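LacI family transcription regulator (Bifidobacterium animalis subsp. lactis, PDB 4O5A) probably controls transcription by binding operator DNA through an N-terminal helix-turn-helix domain and sensing a small effector with a two-lobed periplasmic-binding-protein-like domain. Local coordinates at residues 117-122 / 143-147; 173-177 / 205-209; 179-183 / 212-217; 301-307 / 329-333. One frame throughout, in Å; residues are numbered along the deposited sequence. Where two conformers were deposited one is given.

Contact 1. Residues 117-122 / 143-147; sequences EVSILE and PRIEL
Two neighbouring helices of the N-terminal, Rossmann-like lobe of this periplasmic-binding-protein fold pack nearly parallel here, through segments 117-122 (in helix 116-127) and 143-147 (on helix 143-149). Each helix links two strands of the parallel sheet; the two segments run the same way, crossing at -18° with axes 10.6 Å apart at closest approach. Register is set by V118 and R144, whose CA atoms lie 6.6 Å apart. L147 (chi1 t, chi2 p) is the main bump. It pushes into the hollow formed by V118, L121 and E122, with its CD2 3.7 Å from CB of L121 and 4.1 Å from CG1 of V118, and its CD1 3.6 Å from CG of E122. V118 returns the fit by placing CG2 between P143 and R144, 4.2 Å from CG of P143 and 4.3 Å from CG of R144. L121, which also rests on V74 of strand 70-76, sets CD1 3.9 Å from CD of R144. Beyond this apolar patch the arginine reaches past L121; its NH2 pairs with D142 and the carbonyl of L136, while NH1 makes a salt bridge of 2.9 Å to OE2 of E117, whose OE1 lies over one face of the guanidinium.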
# COMPACT_ATOMS: atom_id res chain seq x y z
N GLU A 117 4.32 -19.88 -9.05
CA GLU A 117 3.10 -19.39 -9.67
C GLU A 117 2.57 -20.35 -10.74
O GLU A 117 1.38 -20.68 -10.74
CB GLU A 117 3.28 -17.98 -10.27
CG GLU A 117 2.05 -17.54 -11.06
CD GLU A 117 2.03 -16.06 -11.37
OE1 GLU A 117 3.04 -15.38 -11.08
OE2 GLU A 117 1.00 -15.57 -11.89
N VAL A 118 3.45 -20.80 -11.63
CA VAL A 118 3.03 -21.73 -12.68
C VAL A 118 2.38 -22.97 -12.07
O VAL A 118 1.33 -23.41 -12.53
CB VAL A 118 4.21 -22.09 -13.60
CG1 VAL A 118 3.80 -23.17 -14.59
CG2 VAL A 118 4.67 -20.86 -14.36
N SER A 119 2.98 -23.51 -11.02
CA SER A 119 2.44 -24.69 -10.36
C SER A 119 1.03 -24.46 -9.80
O SER A 119 0.15 -25.30 -9.96
CB SER A 119 3.38 -25.17 -9.25
OG SER A 119 2.86 -26.31 -8.62
N ILE A 120 0.80 -23.31 -9.17
CA ILE A 120 -0.52 -23.00 -8.64
C ILE A 120 -1.54 -22.86 -9.77
O ILE A 120 -2.66 -23.38 -9.68
CB ILE A 120 -0.49 -21.71 -7.80
CG1 ILE A 120 0.37 -21.93 -6.55
CG2 ILE A 120 -1.90 -21.28 -7.42
CD1 ILE A 120 0.75 -20.66 -5.81
N LEU A 121 -1.14 -22.19 -10.85
CA LEU A 121 -2.01 -21.96 -11.99
C LEU A 121 -2.37 -23.29 -12.64
O LEU A 121 -3.52 -23.50 -13.04
CB LEU A 121 -1.31 -21.06 -13.01
CG LEU A 121 -1.08 -19.61 -12.59
CD1 LEU A 121 -0.38 -18.84 -13.70
CD2 LEU A 121 -2.39 -18.94 -12.20
N GLU A 122 -1.40 -24.19 -12.74
CA GLU A 122 -1.65 -25.50 -13.33
C GLU A 122 -2.67 -26.28 -12.49
O GLU A 122 -3.49 -27.01 -13.03
CB GLU A 122 -0.34 -26.28 -13.48
CG GLU A 122 0.57 -25.72 -14.58
CD GLU A 122 1.96 -26.33 -14.59
OE1 GLU A 122 2.42 -26.80 -13.52
OE2 GLU A 122 2.60 -26.34 -15.67
N PRO A 143 6.71 -17.69 -18.80
CA PRO A 143 6.24 -19.08 -18.93
C PRO A 143 4.73 -19.22 -18.77
O PRO A 143 4.18 -20.29 -19.00
CB PRO A 143 6.97 -19.81 -17.79
CG PRO A 143 7.30 -18.74 -16.80
CD PRO A 143 7.60 -17.52 -17.64
N ARG A 144 4.06 -18.14 -18.36
CA ARG A 144 2.61 -18.18 -18.18
C ARG A 144 1.85 -18.05 -19.49
O ARG A 144 0.75 -18.60 -19.63
CB ARG A 144 2.17 -17.10 -17.19
CG ARG A 144 2.64 -17.34 -15.76
CD ARG A 144 2.27 -16.17 -14.86
NE ARG A 144 3.04 -14.97 -15.18
CZ ARG A 144 2.76 -13.76 -14.72
NH1 ARG A 144 1.73 -13.57 -13.90
NH2 ARG A 144 3.51 -12.72 -15.08
N ILE A 145 2.42 -17.33 -20.46
CA ILE A 145 1.77 -17.17 -21.76
C ILE A 145 1.61 -18.54 -22.41
O ILE A 145 0.52 -18.89 -22.87
CB ILE A 145 2.57 -16.24 -22.70
CG1 ILE A 145 2.83 -14.89 -22.02
CG2 ILE A 145 1.84 -16.05 -24.03
CD1 ILE A 145 1.57 -14.18 -21.56
N GLU A 146 2.69 -19.32 -22.43
CA GLU A 146 2.66 -20.66 -23.01
C GLU A 146 1.66 -21.56 -22.29
O GLU A 146 0.98 -22.37 -22.92
CB GLU A 146 4.06 -21.29 -22.99
N LEU A 147 1.59 -21.43 -20.96
CA LEU A 147 0.64 -22.20 -20.16
C LEU A 147 -0.79 -21.89 -20.58
O LEU A 147 -1.59 -22.80 -20.80
CB LEU A 147 0.85 -21.91 -18.66
CG LEU A 147 -0.13 -22.56 -17.67
CD1 LEU A 147 -0.08 -24.08 -17.77
CD2 LEU A 147 0.16 -22.12 -16.24

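Contact 2. Residues 173-177 / 205-209; sequences SDDAA and HSYIR
D175, in the first turn of helix 175-188, takes an m rotamer that carries its carboxylate across to R209 on helix 206-219. R209 is extended, chi1 m followed by chi2 and chi3 both t, so its NE meets OD2 of D175 at 2.9 Å and nearly straight (169°); a weak second bond runs from NH2 of R209 to the same OD2 at 3.4 Å. The guanidinium thus meets the acid with its edge, and it also makes a cation-pi contact with W284. Both helices start at the end of the C-terminal lobe nearest the interlobe cleft, the region where LacI-family regulators usually bind their effector. The CA atoms of A176 and R209 are 6.2 Å apart. Next to the salt bridge, I208 (m, m) brings CG2 to 4.2 Å from CB of D175, and CB of H205 (chi1 p) lies 3.5 Å from OD2 of D175. D174, chi1 t, is the N-cap of helix 175-188: its OD1 accepts from N of A177 at 3.1 Å.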
# COMPACT_ATOMS: atom_id res chain seq x y z
N SER A 173 -1.54 -1.30 -21.19
CA SER A 173 -0.94 -0.08 -20.68
C SER A 173 -0.25 0.65 -21.82
O SER A 173 -0.01 0.06 -22.88
CB SER A 173 0.09 -0.40 -19.60
OG SER A 173 1.16 -1.15 -20.15
N ASP A 174 0.07 1.93 -21.64
CA ASP A 174 0.79 2.63 -22.68
C ASP A 174 1.94 3.41 -22.08
O ASP A 174 1.89 4.64 -21.99
CB ASP A 174 -0.13 3.56 -23.49
CG ASP A 174 0.45 3.92 -24.85
OD1 ASP A 174 1.68 3.84 -25.06
OD2 ASP A 174 -0.35 4.32 -25.73
N ASP A 175 2.99 2.70 -21.68
CA ASP A 175 4.14 3.37 -21.09
C ASP A 175 4.84 4.34 -22.06
O ASP A 175 5.39 5.34 -21.62
CB ASP A 175 5.15 2.36 -20.55
CG ASP A 175 4.69 1.72 -19.24
OD1 ASP A 175 3.73 2.23 -18.63
OD2 ASP A 175 5.28 0.70 -18.84
N ALA A 176 4.85 4.04 -23.35
CA ALA A 176 5.47 4.95 -24.32
C ALA A 176 4.75 6.29 -24.36
O ALA A 176 5.40 7.34 -24.41
CB ALA A 176 5.52 4.32 -25.70
N ALA A 177 3.42 6.26 -24.34
CA ALA A 177 2.62 7.48 -24.28
C ALA A 177 2.93 8.28 -23.02
O ALA A 177 3.20 9.49 -23.08
CB ALA A 177 1.12 7.16 -24.33
N HIS A 205 8.49 -4.28 -18.59
CA HIS A 205 8.29 -2.94 -19.15
C HIS A 205 9.58 -2.12 -19.27
O HIS A 205 9.56 -0.97 -19.71
CB HIS A 205 7.21 -2.16 -18.38
CG HIS A 205 7.56 -1.84 -16.96
ND1 HIS A 205 8.75 -1.23 -16.59
CD2 HIS A 205 6.87 -2.01 -15.81
CE1 HIS A 205 8.78 -1.06 -15.28
NE2 HIS A 205 7.65 -1.53 -14.78
N SER A 206 10.69 -2.72 -18.86
CA SER A 206 11.97 -2.01 -18.84
C SER A 206 12.41 -1.56 -20.24
O SER A 206 12.83 -0.42 -20.43
CB SER A 206 13.05 -2.87 -18.21
OG SER A 206 14.33 -2.29 -18.41
N TYR A 207 12.27 -2.45 -21.22
CA TYR A 207 12.73 -2.14 -22.57
C TYR A 207 11.79 -1.23 -23.35
O TYR A 207 12.22 -0.49 -24.23
CB TYR A 207 13.01 -3.44 -23.32
CG TYR A 207 14.14 -4.22 -22.70
CD1 TYR A 207 15.12 -3.58 -21.96
CD2 TYR A 207 14.21 -5.60 -22.83
CE1 TYR A 207 16.15 -4.28 -21.39
CE2 TYR A 207 15.24 -6.31 -22.25
CZ TYR A 207 16.21 -5.64 -21.53
OH TYR A 207 17.25 -6.32 -20.94
N ILE A 208 10.50 -1.29 -23.03
CA ILE A 208 9.51 -0.40 -23.63
C ILE A 208 9.78 1.02 -23.18
O ILE A 208 9.82 1.96 -23.98
CB ILE A 208 8.08 -0.77 -23.19
CG1 ILE A 208 7.69 -2.17 -23.68
CG2 ILE A 208 7.08 0.29 -23.67
CD1 ILE A 208 7.62 -2.30 -25.18
N ARG A 209 9.98 1.18 -21.87
CA ARG A 209 10.23 2.49 -21.30
C ARG A 209 11.54 3.08 -21.78
O ARG A 209 11.60 4.26 -22.12
CB ARG A 209 10.19 2.44 -19.78
CG ARG A 209 8.82 2.06 -19.24
CD ARG A 209 8.79 2.04 -17.73
NE ARG A 209 7.43 1.80 -17.25
CZ ARG A 209 7.02 2.05 -16.01
NH1 ARG A 209 7.87 2.52 -15.12
NH2 ARG A 209 5.76 1.81 -15.67

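Contact 3. Residues 179-183 / 212-217; sequences SGTMI and AFSEIT
Helices 175-188 and 206-219 meet here through the segments 179-183 and 212-217, which cross at -45° with axes 9.8 Å apart at closest approach. Three CA pairs fix the register: S179 with F213 at 6.3 Å, G180 with I216 at 6.8 Å and I183 with T217 at 7.4 Å. No hydrogen bond joins the segments.

The aromatic part centres on F213; its CA-to-CB bond points sideways, and chi1 of -95° brings the ring up against helix 175-188. CD1 of I183 (m, t) sits over one face in a CH-pi contact, 3.7 Å from the ring centroid. CE of the selenomethionine M182 lies at the ring edge, 4.3 Å from CZ of F213, and OG of S179 comes within 3.4 Å of CE1 of F213.

Among the aliphatic contacts, CG2 of I183 meets CG2 of I216 at 3.7 Å. I216 (m, t) runs its CD1 up to CA of G180 at 3.5 Å, where no side chain intervenes.

Two hydroxyls are satisfied within their own helices: OG of S179 bonds to the carbonyl of D175, and OG1 of T217 donates to O of F213 at 2.6 Å. With M182 and F213 also resting on I254 and W284 of the central sheet, this is a helix pair packed on one face of an α/β sandwich, the C-terminal lobe of the periplasmic-binding-protein fold.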
# COMPACT_ATOMS: atom_id res chain seq x y z
N SER A 179 5.55 8.19 -21.21
CA SER A 179 6.92 8.68 -21.30
C SER A 179 6.94 10.02 -22.03
O SER A 179 7.58 10.97 -21.58
CB SER A 179 7.82 7.69 -22.05
OG SER A 179 7.90 6.45 -21.36
N GLY A 180 6.22 10.08 -23.15
CA GLY A 180 6.11 11.31 -23.93
C GLY A 180 5.50 12.45 -23.14
O GLY A 180 5.97 13.58 -23.20
N THR A 181 4.45 12.15 -22.38
CA THR A 181 3.77 13.19 -21.62
C THR A 181 4.72 13.80 -20.59
O THR A 181 4.76 15.03 -20.43
CB THR A 181 2.51 12.64 -20.92
OG1 THR A 181 1.58 12.20 -21.92
CG2 THR A 181 1.86 13.72 -20.09
N MSE A 182 5.50 12.96 -19.91
CA MSE A 182 6.44 13.43 -18.89
C MSE A 182 7.58 14.21 -19.52
O MSE A 182 7.96 15.28 -19.04
CB MSE A 182 6.98 12.26 -18.09
CG MSE A 182 5.95 11.70 -17.13
SE MSE A 182 6.75 10.29 -16.07
CE MSE A 182 6.78 8.91 -17.40
N ILE A 183 8.12 13.69 -20.61
CA ILE A 183 9.26 14.35 -21.24
C ILE A 183 8.84 15.68 -21.85
O ILE A 183 9.58 16.66 -21.77
CB ILE A 183 9.92 13.44 -22.30
CG1 ILE A 183 10.47 12.19 -21.61
CG2 ILE A 183 11.03 14.17 -23.04
CD1 ILE A 183 10.77 11.07 -22.58
N ALA A 212 11.31 4.24 -25.44
CA ALA A 212 10.54 5.47 -25.53
C ALA A 212 11.35 6.68 -25.04
O ALA A 212 11.39 7.71 -25.72
CB ALA A 212 9.22 5.36 -24.76
N PHE A 213 11.98 6.56 -23.88
CA PHE A 213 12.80 7.65 -23.37
C PHE A 213 13.97 7.99 -24.29
O PHE A 213 14.24 9.16 -24.55
CB PHE A 213 13.29 7.36 -21.94
CG PHE A 213 12.41 7.97 -20.89
CD1 PHE A 213 11.19 7.40 -20.58
CD2 PHE A 213 12.77 9.15 -20.26
CE1 PHE A 213 10.35 7.97 -19.63
CE2 PHE A 213 11.93 9.74 -19.32
CZ PHE A 213 10.73 9.14 -19.00
N SER A 214 14.65 6.98 -24.80
CA SER A 214 15.76 7.22 -25.70
C SER A 214 15.31 7.91 -26.98
O SER A 214 15.95 8.86 -27.43
CB SER A 214 16.49 5.92 -26.03
OG SER A 214 17.07 5.37 -24.86
N GLU A 215 14.21 7.45 -27.58
CA GLU A 215 13.78 8.04 -28.84
C GLU A 215 13.33 9.48 -28.69
O GLU A 215 13.72 10.36 -29.46
CB GLU A 215 12.65 7.23 -29.48
CG GLU A 215 12.09 7.90 -30.72
CD GLU A 215 10.84 7.22 -31.25
OE1 GLU A 215 9.73 7.59 -30.80
OE2 GLU A 215 10.97 6.32 -32.11
N ILE A 216 12.49 9.73 -27.69
CA ILE A 216 11.91 11.05 -27.51
C ILE A 216 12.97 12.07 -27.10
O ILE A 216 13.04 13.15 -27.68
CB ILE A 216 10.78 11.03 -26.48
CG1 ILE A 216 9.64 10.16 -26.99
CG2 ILE A 216 10.28 12.44 -26.19
CD1 ILE A 216 8.61 9.85 -25.93
N THR A 217 13.81 11.71 -26.14
CA THR A 217 14.88 12.62 -25.71
C THR A 217 15.85 12.95 -26.84
O THR A 217 16.18 14.13 -27.05
CB THR A 217 15.64 12.13 -24.44
OG1 THR A 217 16.22 10.85 -24.69
CG2 THR A 217 14.71 12.04 -23.23

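Contact 4. Residues 301-307 / 329-333; sequences SRNILES and EPPYE
Segment 301-307 runs from strand 298-301 into helix 304-320, while 329-333 is irregular until E333 starts strand 333-335; both are hinge connections between the lobes of the periplasmic-binding-protein fold of LacI-family regulators. S301 and E333 form a hydrogen-bonded antiparallel pair: N of S301 donates to O of E333 at 2.8 Å, and N of E333 to O of S301 at 3.0 Å. N303, centre of an inverse gamma turn, is the helix N-cap; with chi1 t, its OD1 accepts from N of E306 at 3.1 Å, and its O takes OG of S307 at 3.1 Å. R302 (chi3 p) turns NE to OE2 of E329 in a 2.9 Å salt bridge. Water 1 accepts from N of N303 (3.0 Å) and donates to OE2 of E329 (2.8 Å) and O of P330 (2.6 Å); water 2 links ND2 of N303 (3.0 Å) to O of P331 (2.8 Å). CG of P330 packs 3.5 Å from CG of E306. OH of Y332 bonds to T181. The carbonyls of P330 and P331 thus reach N303 through water, and the two connections are joined by direct pairing at S301 and E333 and by a salt bridge and solvent farther back.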
# COMPACT_ATOMS: atom_id res chain seq x y z
N SER A 301 -0.06 9.76 -12.99
CA SER A 301 -1.03 9.02 -12.21
C SER A 301 -1.79 8.05 -13.11
O SER A 301 -2.36 8.48 -14.10
CB SER A 301 -2.02 9.99 -11.57
OG SER A 301 -3.06 9.29 -10.89
N ARG A 302 -1.76 6.77 -12.78
CA ARG A 302 -2.56 5.77 -13.50
C ARG A 302 -3.88 5.59 -12.77
O ARG A 302 -3.93 5.65 -11.54
CB ARG A 302 -1.84 4.43 -13.59
CG ARG A 302 -0.97 4.26 -14.83
CD ARG A 302 -0.25 2.89 -14.85
NE ARG A 302 -1.18 1.76 -14.89
CZ ARG A 302 -1.20 0.79 -13.98
NH1 ARG A 302 -0.35 0.82 -12.96
NH2 ARG A 302 -2.08 -0.20 -14.08
N ASN A 303 -4.95 5.38 -13.52
CA ASN A 303 -6.24 5.18 -12.90
C ASN A 303 -6.39 3.70 -12.56
O ASN A 303 -7.06 2.95 -13.28
CB ASN A 303 -7.36 5.63 -13.85
CG ASN A 303 -8.72 5.67 -13.18
OD1 ASN A 303 -8.92 5.11 -12.09
ND2 ASN A 303 -9.67 6.32 -13.84
N ILE A 304 -5.76 3.28 -11.47
CA ILE A 304 -5.70 1.87 -11.09
C ILE A 304 -7.06 1.32 -10.68
O ILE A 304 -7.37 0.16 -10.96
CB ILE A 304 -4.72 1.66 -9.94
CG1 ILE A 304 -3.35 2.23 -10.33
CG2 ILE A 304 -4.60 0.17 -9.63
CD1 ILE A 304 -2.44 2.45 -9.12
N LEU A 305 -7.85 2.12 -9.97
CA LEU A 305 -9.20 1.71 -9.59
C LEU A 305 -10.01 1.31 -10.82
O LEU A 305 -10.52 0.19 -10.89
CB LEU A 305 -9.93 2.82 -8.83
CG LEU A 305 -9.67 2.97 -7.34
CD1 LEU A 305 -10.36 4.23 -6.83
CD2 LEU A 305 -10.19 1.74 -6.61
N GLU A 306 -10.10 2.22 -11.79
CA GLU A 306 -10.86 1.94 -13.00
C GLU A 306 -10.22 0.81 -13.82
O GLU A 306 -10.93 0.08 -14.51
CB GLU A 306 -11.01 3.22 -13.83
CG GLU A 306 -11.93 3.08 -15.03
CD GLU A 306 -13.29 2.50 -14.67
OE1 GLU A 306 -13.85 2.90 -13.62
OE2 GLU A 306 -13.80 1.66 -15.45
N SER A 307 -8.90 0.67 -13.74
CA SER A 307 -8.23 -0.43 -14.45
C SER A 307 -8.70 -1.76 -13.88
O SER A 307 -8.99 -2.71 -14.62
CB SER A 307 -6.71 -0.32 -14.31
OG SER A 307 -6.20 0.65 -15.22
N GLU A 329 -6.11 0.58 -21.37
CA GLU A 329 -6.44 0.91 -19.99
C GLU A 329 -6.90 2.38 -19.94
O GLU A 329 -6.65 3.13 -20.89
CB GLU A 329 -5.27 0.59 -19.03
CG GLU A 329 -4.16 1.60 -18.98
CD GLU A 329 -3.27 1.40 -17.75
OE1 GLU A 329 -2.89 0.24 -17.47
OE2 GLU A 329 -2.97 2.39 -17.06
N PRO A 330 -7.64 2.76 -18.88
CA PRO A 330 -8.16 4.14 -18.80
C PRO A 330 -7.03 5.16 -18.87
O PRO A 330 -5.91 4.85 -18.46
CB PRO A 330 -8.83 4.18 -17.43
CG PRO A 330 -9.21 2.76 -17.16
CD PRO A 330 -8.12 1.93 -17.76
N PRO A 331 -7.32 6.36 -19.39
CA PRO A 331 -6.20 7.30 -19.59
C PRO A 331 -5.52 7.67 -18.28
O PRO A 331 -6.17 7.79 -17.24
CB PRO A 331 -6.87 8.53 -20.22
CG PRO A 331 -8.34 8.39 -19.90
CD PRO A 331 -8.60 6.91 -19.86
N TYR A 332 -4.20 7.81 -18.35
CA TYR A 332 -3.41 8.30 -17.23
C TYR A 332 -3.49 9.82 -17.24
O TYR A 332 -3.99 10.42 -18.18
CB TYR A 332 -1.96 7.86 -17.41
CG TYR A 332 -1.35 8.41 -18.68
CD1 TYR A 332 -0.79 9.67 -18.72
CD2 TYR A 332 -1.35 7.66 -19.84
CE1 TYR A 332 -0.25 10.18 -19.89
CE2 TYR A 332 -0.82 8.15 -21.01
CZ TYR A 332 -0.26 9.42 -21.03
OH TYR A 332 0.27 9.91 -22.20
N GLU A 333 -2.93 10.46 -16.22
CA GLU A 333 -2.96 11.92 -16.14
C GLU A 333 -1.67 12.39 -15.48
O GLU A 333 -1.25 11.82 -14.48
CB GLU A 333 -4.17 12.35 -15.29
CG GLU A 333 -4.29 13.84 -14.97
CD GLU A 333 -5.36 14.10 -13.90
OE1 GLU A 333 -5.98 13.11 -13.43
OE2 GLU A 333 -5.58 15.27 -13.53
O HOH W 1 -4.38 4.71 -16.34
O HOH W 2 -8.85 7.66 -16.45

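Following the chain, contact 1 closes first, bringing 143-147 of the N-terminal lobe back beside 117-122 across strand 132-135. The chain then passes into the C-terminal lobe, where contacts 2 and 3 cross: 173-177 and 179-183 come before 205-209 and 212-217, so the same two helices are joined at successive levels, with centres 10 Å apart and CA of A176 3.8 Å from CB of A212. Contact 4 closes last, in series with the rest, joining two of the interlobe connections. Y332 ties it to this pair, OH lying 2.6 Å from OG1 of T181 and 3.1 Å from O of A177, both probable hydrogen bonds. Contact 1 touches none of the others; its centre is about 34 Å from that of contact 3.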